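Local atomic coordinates of 3-hydroxyisobutyrate dehydrogenase (Salmonella typhimurium, PDB entry 3G0O), a protein that probably oxidises L-threonate to 2-oxo-tetronate with NAD(+) or NADP(+) as cosubstrate, NAD(+) being preferred. Residues 181-186 with 243-248. Sequence-based numbering, arbitrary orientation.
Sequences IHQLLA and DIFVKD
Gln183 and Asp248 bring the two helical segments together, their CA atoms 6.5 Å apart, where 181-186 and 243-248 run at 134° to each other with axes 10.3 Å apart at closest approach. The link is a hydrogen bond from Gln183 NE2 to Asp248 OD2, 2.8 Å long and nearly straight at 163°. It leaves close to the amide plane and reaches the carboxylate on its anti side, slightly out of plane; the two planes are turned steeply against each other about the bond. With Gln183 CG anti to the carbonyl carbon (chi1 -69°), CG lies alongside the same carboxylate oxygen, and the bend at chi2 then swings the amide round toward Phe245. Its other end is fixed as well: His182 ND1 donates to Gln183 OE1 over 2.8 Å, in the planes of both imidazole and amide, and the two bonds together fix the amide's rotation. On the far side of the carboxylate, Lys247 NZ forms a salt bridge with Asp248 OD1, completing a row of imidazole, amide, carboxylate and ammonium groups, the first three on buried residues, that would help keep Asp248 ionised. Alongside the Gln183 amide, the Phe245 ring reaches across between the helices, the side chains crossing at about a right angle with their planes roughly parallel. Its CE2 lies 3.7 Å from Gln183 NE2 and 3.9 Å from Ala186 CB, an oblique approach that joins the amide to a small apolar patch. Gln183 is next to Lys179, the predicted catalytic residue, and near a bound L-tartrate, consistent with a place in the wall of the substrate pocket. The contact ties long helix 174-202 to helix 242-258 within the all-helical C-terminal region; helix 264-281 packs beside it through Phe273, which meets the Phe245 ring, while the second subunit packs against His182 and Leu185.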
ATOM      1  N   ILE A 181       2.992 -13.510  -7.463  1.00 13.64           N
ATOM      2  CA  ILE A 181       2.994 -13.083  -6.072  1.00 15.02           C
ATOM      3  C   ILE A 181       2.679 -11.587  -6.012  1.00 15.42           C
ATOM      4  O   ILE A 181       1.906 -11.139  -5.166  1.00 13.73           O
ATOM      5  CB  ILE A 181       4.351 -13.380  -5.413  1.00 15.18           C
ATOM      6  CG1 ILE A 181       4.614 -14.887  -5.462  1.00 16.94           C
ATOM      7  CG2 ILE A 181       4.356 -12.881  -3.975  1.00 18.75           C
ATOM      8  CD1 ILE A 181       5.962 -15.302  -4.939  1.00 20.29           C
ATOM      9  N   HIS A 182       3.263 -10.817  -6.925  1.00 12.04           N
ATOM     10  CA  HIS A 182       3.005  -9.384  -6.964  1.00 12.61           C
ATOM     11  C   HIS A 182       1.514  -9.087  -7.144  1.00 12.38           C
ATOM     12  O   HIS A 182       0.974  -8.185  -6.502  1.00 12.51           O
ATOM     13  CB  HIS A 182       3.793  -8.719  -8.100  1.00 12.14           C
ATOM     14  CG  HIS A 182       3.478  -7.265  -8.276  1.00 13.26           C
ATOM     15  ND1 HIS A 182       2.454  -6.817  -9.083  1.00 12.02           N
ATOM     16  CD2 HIS A 182       4.000  -6.163  -7.687  1.00 12.39           C
ATOM     17  CE1 HIS A 182       2.355  -5.504  -8.978  1.00 13.47           C
ATOM     18  NE2 HIS A 182       3.281  -5.082  -8.136  1.00 13.75           N
ATOM     19  N   GLN A 183       0.850  -9.845  -8.013  1.00 13.00           N
ATOM     20  CA  GLN A 183      -0.571  -9.627  -8.270  1.00 11.96           C
ATOM     21  C   GLN A 183      -1.453  -9.961  -7.072  1.00 12.87           C
ATOM     22  O   GLN A 183      -2.578  -9.469  -6.974  1.00 13.04           O
ATOM     23  CB  GLN A 183      -1.031 -10.415  -9.497  1.00 11.86           C
ATOM     24  CG  GLN A 183      -0.471  -9.893 -10.812  1.00 13.45           C
ATOM     25  CD  GLN A 183      -0.675  -8.397 -10.990  1.00 15.97           C
ATOM     26  OE1 GLN A 183       0.133  -7.590 -10.532  1.00 17.07           O
ATOM     27  NE2 GLN A 183      -1.766  -8.018 -11.654  1.00 17.31           N
ATOM     28  N   LEU A 184      -0.948 -10.797  -6.170  1.00 10.78           N
ATOM     29  CA  LEU A 184      -1.693 -11.138  -4.965  1.00 11.14           C
ATOM     30  C   LEU A 184      -1.831  -9.825  -4.189  1.00 14.54           C
ATOM     31  O   LEU A 184      -2.920  -9.459  -3.744  1.00 12.78           O
ATOM     32  CB  LEU A 184      -0.925 -12.174  -4.127  1.00 12.32           C
ATOM     33  CG  LEU A 184      -1.552 -12.670  -2.809  1.00 14.16           C
ATOM     34  CD1 LEU A 184      -0.811 -13.915  -2.335  1.00 15.47           C
ATOM     35  CD2 LEU A 184      -1.505 -11.589  -1.735  1.00 15.03           C
ATOM     36  N   LEU A 185      -0.720  -9.109  -4.051  1.00 13.06           N
ATOM     37  CA  LEU A 185      -0.726  -7.836  -3.335  1.00 13.47           C
ATOM     38  C   LEU A 185      -1.562  -6.780  -4.062  1.00 14.07           C
ATOM     39  O   LEU A 185      -2.375  -6.093  -3.448  1.00 12.85           O
ATOM     40  CB  LEU A 185       0.708  -7.335  -3.142  1.00 14.97           C
ATOM     41  CG  LEU A 185       1.531  -8.099  -2.095  1.00 17.46           C
ATOM     42  CD1 LEU A 185       2.990  -7.680  -2.163  1.00 18.35           C
ATOM     43  CD2 LEU A 185       0.957  -7.829  -0.709  1.00 16.38           C
ATOM     44  N   ALA A 186      -1.364  -6.648  -5.370  1.00 14.34           N
ATOM     45  CA  ALA A 186      -2.114  -5.665  -6.145  1.00 13.63           C
ATOM     46  C   ALA A 186      -3.615  -5.917  -5.991  1.00 13.83           C
ATOM     47  O   ALA A 186      -4.382  -4.996  -5.722  1.00 12.55           O
ATOM     48  CB  ALA A 186      -1.717  -5.740  -7.624  1.00 12.91           C
ATOM     49  N   ASP A 243     -12.434  -8.098 -14.362  1.00 17.66           N
ATOM     50  CA  ASP A 243     -12.112  -9.437 -14.847  1.00 16.42           C
ATOM     51  C   ASP A 243     -10.615  -9.735 -14.922  1.00 16.65           C
ATOM     52  O   ASP A 243     -10.220 -10.901 -14.955  1.00 15.88           O
ATOM     53  CB  ASP A 243     -12.768  -9.687 -16.212  1.00 19.07           C
ATOM     54  CG  ASP A 243     -14.259  -9.947 -16.096  1.00 19.70           C
ATOM     55  OD1 ASP A 243     -14.710 -10.324 -14.991  1.00 21.07           O
ATOM     56  OD2 ASP A 243     -14.979  -9.792 -17.108  1.00 20.31           O
ATOM     57  N   ILE A 244      -9.781  -8.697 -14.933  1.00 15.88           N
ATOM     58  CA  ILE A 244      -8.339  -8.915 -14.977  1.00 16.64           C
ATOM     59  C   ILE A 244      -7.896  -9.559 -13.670  1.00 17.26           C
ATOM     60  O   ILE A 244      -7.084 -10.484 -13.671  1.00 16.75           O
ATOM     61  CB  ILE A 244      -7.543  -7.598 -15.150  1.00 17.76           C
ATOM     62  CG1 ILE A 244      -7.811  -6.992 -16.529  1.00 18.52           C
ATOM     63  CG2 ILE A 244      -6.041  -7.872 -14.991  1.00 18.97           C
ATOM     64  CD1 ILE A 244      -7.305  -7.832 -17.682  1.00 21.21           C
ATOM     65  N   PHE A 245      -8.421  -9.065 -12.553  1.00 14.37           N
ATOM     66  CA  PHE A 245      -8.041  -9.637 -11.275  1.00 14.48           C
ATOM     67  C   PHE A 245      -8.750 -10.940 -10.953  1.00 14.03           C
ATOM     68  O   PHE A 245      -8.267 -11.721 -10.135  1.00 13.20           O
ATOM     69  CB  PHE A 245      -8.187  -8.610 -10.154  1.00 13.71           C
ATOM     70  CG  PHE A 245      -7.001  -7.706 -10.054  1.00 16.11           C
ATOM     71  CD1 PHE A 245      -7.003  -6.457 -10.665  1.00 17.19           C
ATOM     72  CD2 PHE A 245      -5.832  -8.156  -9.448  1.00 16.74           C
ATOM     73  CE1 PHE A 245      -5.853  -5.670 -10.681  1.00 19.01           C
ATOM     74  CE2 PHE A 245      -4.678  -7.380  -9.459  1.00 18.09           C
ATOM     75  CZ  PHE A 245      -4.689  -6.132 -10.078  1.00 18.59           C
ATOM     76  N   VAL A 246      -9.890 -11.179 -11.593  1.00 13.18           N
ATOM     77  CA  VAL A 246     -10.584 -12.450 -11.405  1.00 13.92           C
ATOM     78  C   VAL A 246      -9.597 -13.474 -11.974  1.00 15.90           C
ATOM     79  O   VAL A 246      -9.355 -14.534 -11.392  1.00 13.53           O
ATOM     80  CB  VAL A 246     -11.905 -12.515 -12.215  1.00 15.36           C
ATOM     81  CG1 VAL A 246     -12.418 -13.943 -12.261  1.00 15.40           C
ATOM     82  CG2 VAL A 246     -12.943 -11.608 -11.587  1.00 13.71           C
ATOM     83  N   LYS A 247      -9.007 -13.124 -13.112  1.00 14.67           N
ATOM     84  CA  LYS A 247      -8.037 -13.983 -13.769  1.00 16.34           C
ATOM     85  C   LYS A 247      -6.740 -14.086 -12.970  1.00 14.50           C
ATOM     86  O   LYS A 247      -6.286 -15.183 -12.661  1.00 13.53           O
ATOM     87  CB  LYS A 247      -7.733 -13.448 -15.174  1.00 19.00           C
ATOM     88  CG  LYS A 247      -6.501 -14.052 -15.834  1.00 24.38           C
ATOM     89  CD  LYS A 247      -6.320 -13.520 -17.252  1.00 29.69           C
ATOM     90  CE  LYS A 247      -6.203 -11.995 -17.281  1.00 32.00           C
ATOM     91  NZ  LYS A 247      -4.937 -11.501 -16.663  1.00 30.59           N
ATOM     92  N   ASP A 248      -6.155 -12.943 -12.624  1.00 13.07           N
ATOM     93  CA  ASP A 248      -4.895 -12.932 -11.892  1.00 12.97           C
ATOM     94  C   ASP A 248      -4.950 -13.586 -10.519  1.00 13.09           C
ATOM     95  O   ASP A 248      -4.060 -14.353 -10.169  1.00 11.70           O
ATOM     96  CB  ASP A 248      -4.358 -11.500 -11.768  1.00 13.32           C
ATOM     97  CG  ASP A 248      -3.781 -10.981 -13.079  1.00 15.99           C
ATOM     98  OD1 ASP A 248      -3.869 -11.701 -14.101  1.00 16.95           O
ATOM     99  OD2 ASP A 248      -3.239  -9.855 -13.083  1.00 18.38           O
TER